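Local coordinates for major capsid protein (Faustovirus, PDB 5J7O) that builds the capsid shell of a large double-stranded DNA virus as a double jelly-roll protein that assembles in threes, at the interface of chains A and B. Residues are numbered along the deposited sequence; one frame, centred on the assembly and turned at random. Chains: chain A/B, major capsid protein.

Contact 1: the interface of chains A and B. Residues chain A 221, 224-225, 296; chain B 543, 546-548, 551.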
loop_
_atom_site.group_PDB
_atom_site.type_symbol
_atom_site.label_atom_id
_atom_site.label_comp_id
_atom_site.label_asym_id
_atom_site.label_seq_id
_atom_site.Cartn_x
_atom_site.Cartn_y
_atom_site.Cartn_z
ATOM N N GLY A 221 -6.879 -10.906 -0.230
ATOM C CA GLY A 221 -7.570 -12.184 -0.234
ATOM C C GLY A 221 -6.606 -13.342 -0.347
ATOM O O GLY A 221 -6.765 -14.360 0.332
ATOM N N ARG A 224 -5.425 -13.833 3.029
ATOM C CA ARG A 224 -6.460 -14.527 3.789
ATOM C C ARG A 224 -6.631 -15.967 3.324
ATOM O O ARG A 224 -6.980 -16.839 4.128
ATOM C CB ARG A 224 -7.790 -13.779 3.685
ATOM C CG ARG A 224 -7.784 -12.393 4.319
ATOM C CD ARG A 224 -9.198 -11.897 4.578
ATOM N NE ARG A 224 -9.214 -10.624 5.295
ATOM C CZ ARG A 224 -9.706 -9.492 4.804
ATOM N NH1 ARG A 224 -10.240 -9.468 3.591
ATOM N NH2 ARG A 224 -9.675 -8.383 5.532
ATOM N N LEU A 225 -6.382 -16.240 2.040
ATOM C CA LEU A 225 -6.551 -17.595 1.527
ATOM C C LEU A 225 -5.511 -18.548 2.101
ATOM O O LEU A 225 -5.830 -19.698 2.427
ATOM C CB LEU A 225 -6.484 -17.597 -0.002
ATOM C CG LEU A 225 -7.705 -17.086 -0.772
ATOM C CD1 LEU A 225 -7.472 -17.182 -2.272
ATOM C CD2 LEU A 225 -8.961 -17.839 -0.371
ATOM N N PHE A 296 -8.012 -21.521 2.497
ATOM C CA PHE A 296 -8.485 -22.001 1.200
ATOM C C PHE A 296 -7.318 -21.862 0.230
ATOM O O PHE A 296 -7.203 -20.871 -0.492
ATOM C CB PHE A 296 -9.718 -21.227 0.726
ATOM C CG PHE A 296 -11.016 -21.765 1.258
ATOM C CD1 PHE A 296 -11.425 -21.484 2.551
ATOM C CD2 PHE A 296 -11.834 -22.546 0.457
ATOM C CE1 PHE A 296 -12.619 -21.978 3.038
ATOM C CE2 PHE A 296 -13.031 -23.041 0.940
ATOM C CZ PHE A 296 -13.423 -22.756 2.231
ATOM N N GLN B 543 -15.697 -17.079 3.920
ATOM C CA GLN B 543 -14.426 -16.713 3.306
ATOM C C GLN B 543 -14.315 -17.203 1.868
ATOM O O GLN B 543 -13.511 -16.658 1.104
ATOM C CB GLN B 543 -13.261 -17.261 4.132
ATOM C CG GLN B 543 -13.209 -18.772 4.188
ATOM C CD GLN B 543 -12.069 -19.289 5.041
ATOM O OE1 GLN B 543 -12.276 -20.099 5.942
ATOM N NE2 GLN B 543 -10.856 -18.831 4.753
ATOM N N ARG B 546 -15.826 -14.241 0.127
ATOM C CA ARG B 546 -15.112 -12.993 0.362
ATOM C C ARG B 546 -13.698 -13.016 -0.199
ATOM O O ARG B 546 -13.250 -12.028 -0.789
ATOM C CB ARG B 546 -15.057 -12.687 1.859
ATOM C CG ARG B 546 -14.279 -11.424 2.194
ATOM C CD ARG B 546 -13.952 -11.377 3.669
ATOM N NE ARG B 546 -13.065 -12.468 4.057
ATOM C CZ ARG B 546 -13.094 -13.066 5.243
ATOM N NH1 ARG B 546 -13.980 -12.688 6.153
ATOM N NH2 ARG B 546 -12.248 -14.049 5.512
ATOM N N ASP B 547 -12.983 -14.127 -0.028
ATOM C CA ASP B 547 -11.574 -14.203 -0.383
ATOM C C ASP B 547 -11.312 -14.980 -1.666
ATOM O O ASP B 547 -10.573 -14.503 -2.532
ATOM C CB ASP B 547 -10.778 -14.823 0.773
ATOM C CG ASP B 547 -10.957 -14.065 2.072
ATOM O OD1 ASP B 547 -11.226 -12.848 2.016
ATOM O OD2 ASP B 547 -10.831 -14.687 3.147
ATOM N N TYR B 548 -11.899 -16.168 -1.820
ATOM C CA TYR B 548 -11.536 -17.008 -2.958
ATOM C C TYR B 548 -12.123 -16.478 -4.262
ATOM O O TYR B 548 -11.402 -16.311 -5.252
ATOM C CB TYR B 548 -11.976 -18.452 -2.735
ATOM C CG TYR B 548 -11.671 -19.304 -3.940
ATOM C CD1 TYR B 548 -12.688 -19.824 -4.729
ATOM C CD2 TYR B 548 -10.359 -19.546 -4.319
ATOM C CE1 TYR B 548 -12.403 -20.588 -5.845
ATOM C CE2 TYR B 548 -10.065 -20.303 -5.431
ATOM C CZ TYR B 548 -11.089 -20.824 -6.189
ATOM O OH TYR B 548 -10.794 -21.581 -7.298
ATOM N N TRP B 551 -10.593 -13.310 -5.591
ATOM C CA TRP B 551 -9.208 -13.552 -5.989
ATOM C C TRP B 551 -9.134 -14.216 -7.357
ATOM O O TRP B 551 -8.315 -13.829 -8.199
ATOM C CB TRP B 551 -8.497 -14.412 -4.943
ATOM C CG TRP B 551 -7.146 -14.904 -5.386
ATOM C CD1 TRP B 551 -5.955 -14.245 -5.275
ATOM C CD2 TRP B 551 -6.851 -16.160 -6.012
ATOM N NE1 TRP B 551 -4.939 -15.013 -5.794
ATOM C CE2 TRP B 551 -5.464 -16.192 -6.252
ATOM C CE3 TRP B 551 -7.628 -17.260 -6.391
ATOM C CZ2 TRP B 551 -4.836 -17.281 -6.857
ATOM C CZ3 TRP B 551 -7.004 -18.338 -6.990
ATOM C CH2 TRP B 551 -5.623 -18.341 -7.217
#
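A:Leu225, in the last turn of helix 216-225, packs its two methyls against helix 542-552 of chain B. Its CD2 lies 3.7 Å from CB of B:Asp547 and borders the backbone of B:Tyr548. The other methyl, CD1, sits over one face of the B:Trp551 indole, toward its rim, 3.9 Å from CG. With CG anti to the carbonyl carbon (chi1 -76°), the fork of the leucine spreads along one side of the helix; its side chain and that of B:Asp547 run alongside each other, pointing opposite ways. To one side, the ring of A:Phe296, from strand 293-298, meets the B:Gln543 amide: ring CD1 is 3.4 Å from CD, the two planes are 62° apart, and OE1 lies at the ring edge, in its plane. At the polar rim, the carboxylate of B:Asp547 lies against the aliphatic part of A:Arg224, with CG 3.6 Å from CB of the arginine. Within chain B, B:Arg546 NE bonds OD1 from above the carboxylate plane and NH2 bonds OD2 on its syn side, each at 2.8 Å and nearly in the guanidinium plane, which fixes the carboxylate's rotation. A:Arg224 NH1 adds a long salt bridge, 3.9 Å to B:Asp547 OD1, with no hydrogen bond. The patch joins two copies of the capsid protein by helix-to-helix packing, with an intrachain ion pair presenting the acid to the neighbour.

Contact 2: the interface of chains A and B. Residues chain A 217-218; chain B 550-551, 553-555, 558-560.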
loop_
_atom_site.group_PDB
_atom_site.type_symbol
_atom_site.label_atom_id
_atom_site.label_comp_id
_atom_site.label_asym_id
_atom_site.label_seq_id
_atom_site.Cartn_x
_atom_site.Cartn_y
_atom_site.Cartn_z
ATOM N N PHE A 217 -4.358 -5.651 -6.081
ATOM C CA PHE A 217 -5.809 -5.807 -6.098
ATOM C C PHE A 217 -6.256 -7.238 -5.816
ATOM O O PHE A 217 -7.465 -7.490 -5.775
ATOM C CB PHE A 217 -6.399 -5.311 -7.425
ATOM C CG PHE A 217 -5.756 -5.892 -8.656
ATOM C CD1 PHE A 217 -6.157 -7.121 -9.153
ATOM C CD2 PHE A 217 -4.787 -5.181 -9.346
ATOM C CE1 PHE A 217 -5.581 -7.645 -10.296
ATOM C CE2 PHE A 217 -4.208 -5.698 -10.489
ATOM C CZ PHE A 217 -4.608 -6.930 -10.966
ATOM N N LYS A 218 -5.321 -8.168 -5.611
ATOM C CA LYS A 218 -5.634 -9.517 -5.161
ATOM C C LYS A 218 -4.933 -9.884 -3.862
ATOM O O LYS A 218 -5.105 -11.010 -3.380
ATOM C CB LYS A 218 -5.252 -10.546 -6.234
ATOM C CG LYS A 218 -5.843 -10.294 -7.607
ATOM C CD LYS A 218 -7.354 -10.428 -7.593
ATOM C CE LYS A 218 -7.917 -10.394 -9.002
ATOM N NZ LYS A 218 -9.398 -10.523 -9.010
ATOM N N PRO B 550 -13.384 -13.430 -5.266
ATOM C CA PRO B 550 -12.773 -12.206 -5.815
ATOM C C PRO B 550 -11.319 -12.382 -6.219
ATOM O O PRO B 550 -10.847 -11.667 -7.112
ATOM C CB PRO B 550 -12.926 -11.194 -4.671
ATOM C CG PRO B 550 -14.055 -11.716 -3.855
ATOM C CD PRO B 550 -13.899 -13.201 -3.904
ATOM N N TRP B 551 -10.593 -13.310 -5.591
ATOM C CA TRP B 551 -9.208 -13.552 -5.989
ATOM C C TRP B 551 -9.134 -14.216 -7.357
ATOM O O TRP B 551 -8.315 -13.829 -8.199
ATOM C CB TRP B 551 -8.497 -14.412 -4.943
ATOM C CG TRP B 551 -7.146 -14.904 -5.386
ATOM C CD1 TRP B 551 -5.955 -14.245 -5.275
ATOM C CD2 TRP B 551 -6.851 -16.160 -6.012
ATOM N NE1 TRP B 551 -4.939 -15.013 -5.794
ATOM C CE2 TRP B 551 -5.464 -16.192 -6.252
ATOM C CE3 TRP B 551 -7.628 -17.260 -6.391
ATOM C CZ2 TRP B 551 -4.836 -17.281 -6.857
ATOM C CZ3 TRP B 551 -7.004 -18.338 -6.990
ATOM C CH2 TRP B 551 -5.623 -18.341 -7.217
ATOM N N TYR B 553 -11.570 -14.680 -9.925
ATOM C CA TYR B 553 -12.282 -14.133 -11.070
ATOM C C TYR B 553 -12.018 -12.641 -11.242
ATOM O O TYR B 553 -11.534 -11.957 -10.336
ATOM C CB TYR B 553 -13.789 -14.360 -10.924
ATOM C CG TYR B 553 -14.220 -15.807 -10.969
ATOM C CD1 TYR B 553 -14.266 -16.576 -9.813
ATOM C CD2 TYR B 553 -14.598 -16.401 -12.165
ATOM C CE1 TYR B 553 -14.667 -17.896 -9.851
ATOM C CE2 TYR B 553 -15.001 -17.720 -12.213
ATOM C CZ TYR B 553 -15.033 -18.464 -11.054
ATOM O OH TYR B 553 -15.434 -19.780 -11.096
ATOM N N GLY B 554 -12.347 -12.144 -12.435
ATOM C CA GLY B 554 -12.464 -10.724 -12.680
ATOM C C GLY B 554 -11.185 -9.991 -13.022
ATOM O O GLY B 554 -11.259 -8.909 -13.619
ATOM N N SER B 555 -10.025 -10.524 -12.657
ATOM C CA SER B 555 -8.723 -9.895 -12.950
ATOM C C SER B 555 -8.712 -8.510 -12.294
ATOM O O SER B 555 -9.201 -8.360 -11.164
ATOM C CB SER B 555 -8.476 -9.901 -14.448
ATOM O OG SER B 555 -7.382 -9.069 -14.788
ATOM N N LEU B 558 -12.025 -6.860 -10.569
ATOM C CA LEU B 558 -12.591 -7.289 -9.296
ATOM C C LEU B 558 -11.494 -7.231 -8.242
ATOM O O LEU B 558 -10.534 -8.009 -8.291
ATOM C CB LEU B 558 -13.184 -8.693 -9.404
ATOM C CG LEU B 558 -13.939 -9.196 -8.175
ATOM C CD1 LEU B 558 -14.886 -8.125 -7.653
ATOM C CD2 LEU B 558 -14.701 -10.470 -8.504
ATOM N N VAL B 559 -11.636 -6.312 -7.301
ATOM C CA VAL B 559 -10.679 -6.146 -6.216
ATOM C C VAL B 559 -11.076 -7.051 -5.064
ATOM O O VAL B 559 -12.263 -7.198 -4.747
ATOM C CB VAL B 559 -10.609 -4.675 -5.768
ATOM C CG1 VAL B 559 -9.665 -4.515 -4.581
ATOM C CG2 VAL B 559 -10.168 -3.807 -6.917
ATOM N N THR B 560 -10.085 -7.671 -4.445
ATOM C CA THR B 560 -10.332 -8.383 -3.206
ATOM C C THR B 560 -10.769 -7.392 -2.130
ATOM O O THR B 560 -10.085 -6.381 -1.911
ATOM C CB THR B 560 -9.083 -9.126 -2.752
ATOM O OG1 THR B 560 -8.006 -8.198 -2.562
ATOM C CG2 THR B 560 -8.709 -10.132 -3.796
#
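A:Lys218 sends its side chain toward the C-terminal end of helix 542-552 and the loop after it, where backbone carbonyls gather around the terminal amine nitrogen NZ. A:Lys218 NZ donates to B:Pro550 O at 2.6 Å, nearly along the C=O axis (167° at the oxygen). A:Lys218 NZ also bonds B:Leu558 O at 2.9 Å, in the carbonyl plane. Tilted out of the other two carbonyl planes, A:Lys218 NZ meets B:Tyr553 O at 2.9 Å and B:Ser555 O at 3.1 Å. A bend at chi2 (-65°), followed by an extended stretch to NZ, carries the amine to this cluster. These main-chain oxygens, with the helix C-terminal end, would be expected to stabilise a charged amine. A second polar link is backbone to backbone: B:Thr560 N donates to A:Phe217 O at 2.9 Å, almost straight at 173°, with a weak addition from the threonine hydroxyl. Apolar contacts flank both. B:Thr560 CG2 presses on CA of A:Lys218 at 3.4 Å, while the indole CD1 of B:Trp551 lies 3.9 Å from CB of the lysine. The site fastens the start of one subunit's helix 216-225 to its neighbour and may also hold together the helix end and the loop that follows.

Contact 3: the interface of chains A and B. Residues chain A 61, 63; chain B 415, 417, 578, 580.
A:Tyr63 and B:Leu417 meet face-on at a junction between subunits of this double jelly-roll capsid protein, a loop residue of one chain against strand 415-428 of the other. The packing is mainly apolar. B:Leu417 CD2 caps the middle of the phenol ring, 3.7 Å from its centroid in a CH-pi contact, while CD1 of the same leucine hangs over the rim at the CE1 and hydroxyl end, 3.3 Å from CE1 of the tyrosine. Across the ring from CE1, A:Tyr63 CD2 meets CD of B:Pro580 at 3.6 Å, the proline coming from the leucine's side of the ring, beyond its rim. B:Phe415 comes to another part of the rim: its CE2 lies in the tyrosine plane, 3.8 Å from CE1, and the phenol OH in turn lies in the plane of the phenylalanine ring, at its edge. A:Tyr63 CG falls between the backbone N and the carbonyl carbon (chi1 69°), which turns the ring into this group of chain B side chains. Hydrogen bonding centres on the B:Tyr578 hydroxyl. This OH donates to the main-chain A:Ser61 O at 2.7 Å, tilted 32° from the carbonyl plane, and accepts from B:Leu417 N at 3.2 Å, so one phenol oxygen links the foreign loop to the strand that supplies the capping leucine. A weak bond joins A:Ser61 OG to B:Phe415 O at 3.3 Å.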
loop_
_atom_site.group_PDB
_atom_site.type_symbol
_atom_site.label_atom_id
_atom_site.label_comp_id
_atom_site.label_asym_id
_atom_site.label_seq_id
_atom_site.Cartn_x
_atom_site.Cartn_y
_atom_site.Cartn_z
ATOM N N SER A 61 -22.133 -1.370 -29.227
ATOM C CA SER A 61 -22.713 -2.247 -28.222
ATOM C C SER A 61 -22.870 -3.678 -28.718
ATOM O O SER A 61 -23.653 -4.443 -28.141
ATOM C CB SER A 61 -24.063 -1.696 -27.764
ATOM O OG SER A 61 -24.967 -1.594 -28.850
ATOM N N TYR A 63 -22.181 -7.584 -29.288
ATOM C CA TYR A 63 -21.594 -8.737 -28.628
ATOM C C TYR A 63 -22.019 -9.971 -29.404
ATOM O O TYR A 63 -22.937 -9.925 -30.227
ATOM C CB TYR A 63 -22.036 -8.843 -27.164
ATOM C CG TYR A 63 -23.499 -9.187 -27.022
ATOM C CD1 TYR A 63 -24.478 -8.241 -27.284
ATOM C CD2 TYR A 63 -23.904 -10.462 -26.643
ATOM C CE1 TYR A 63 -25.812 -8.547 -27.173
ATOM C CE2 TYR A 63 -25.243 -10.777 -26.523
ATOM C CZ TYR A 63 -26.192 -9.813 -26.787
ATOM O OH TYR A 63 -27.530 -10.113 -26.670
ATOM N N PHE B 415 -30.098 -2.936 -30.718
ATOM C CA PHE B 415 -30.259 -2.827 -29.278
ATOM C C PHE B 415 -28.888 -2.803 -28.618
ATOM O O PHE B 415 -27.861 -3.056 -29.253
ATOM C CB PHE B 415 -31.106 -3.979 -28.722
ATOM C CG PHE B 415 -30.460 -5.332 -28.862
ATOM C CD1 PHE B 415 -30.464 -5.996 -30.079
ATOM C CD2 PHE B 415 -29.857 -5.944 -27.774
ATOM C CE1 PHE B 415 -29.871 -7.239 -30.209
ATOM C CE2 PHE B 415 -29.264 -7.189 -27.900
ATOM C CZ PHE B 415 -29.273 -7.837 -29.119
ATOM N N LEU B 417 -27.006 -4.035 -24.758
ATOM C CA LEU B 417 -27.093 -4.640 -23.438
ATOM C C LEU B 417 -26.799 -3.597 -22.370
ATOM O O LEU B 417 -25.946 -2.724 -22.550
ATOM C CB LEU B 417 -26.114 -5.805 -23.313
ATOM C CG LEU B 417 -26.710 -7.203 -23.450
ATOM C CD1 LEU B 417 -27.613 -7.264 -24.660
ATOM C CD2 LEU B 417 -25.605 -8.235 -23.557
ATOM N N TYR B 578 -18.042 -6.468 -20.767
ATOM C CA TYR B 578 -19.328 -6.240 -21.416
ATOM C C TYR B 578 -19.849 -7.507 -22.082
ATOM O O TYR B 578 -21.055 -7.780 -22.047
ATOM C CB TYR B 578 -19.219 -5.111 -22.439
ATOM C CG TYR B 578 -20.476 -4.945 -23.260
ATOM C CD1 TYR B 578 -21.637 -4.448 -22.684
ATOM C CD2 TYR B 578 -20.507 -5.295 -24.603
ATOM C CE1 TYR B 578 -22.794 -4.299 -23.423
ATOM C CE2 TYR B 578 -21.660 -5.148 -25.352
ATOM C CZ TYR B 578 -22.799 -4.649 -24.757
ATOM O OH TYR B 578 -23.949 -4.500 -25.498
ATOM N N PRO B 580 -21.193 -10.942 -22.466
ATOM C CA PRO B 580 -21.788 -11.854 -21.483
ATOM C C PRO B 580 -20.963 -13.122 -21.336
ATOM O O PRO B 580 -20.329 -13.593 -22.283
ATOM C CB PRO B 580 -23.174 -12.154 -22.065
ATOM C CG PRO B 580 -23.452 -11.027 -22.999
ATOM C CD PRO B 580 -22.124 -10.620 -23.560
#

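Contact 1 and contact 2 are neighbours, their C-alpha centres about 10 Å apart, and they share B:Trp551 as well as helix 216-225 of chain A and helix 542-552 of chain B. They are adjoining parts of one patch in which helix 216-225 runs from helix 542-552 onto the segment after it. Contact 3, centred about 23 Å from contact 2 and about 30 Å from contact 1, uses a chain A loop, strand 415-428 of chain B and a chain B loop holding B:Tyr578 and B:Pro580. This spacing may help to limit rocking between subunits. The deposited assembly holds three copies, consistent with a trimeric capsomer.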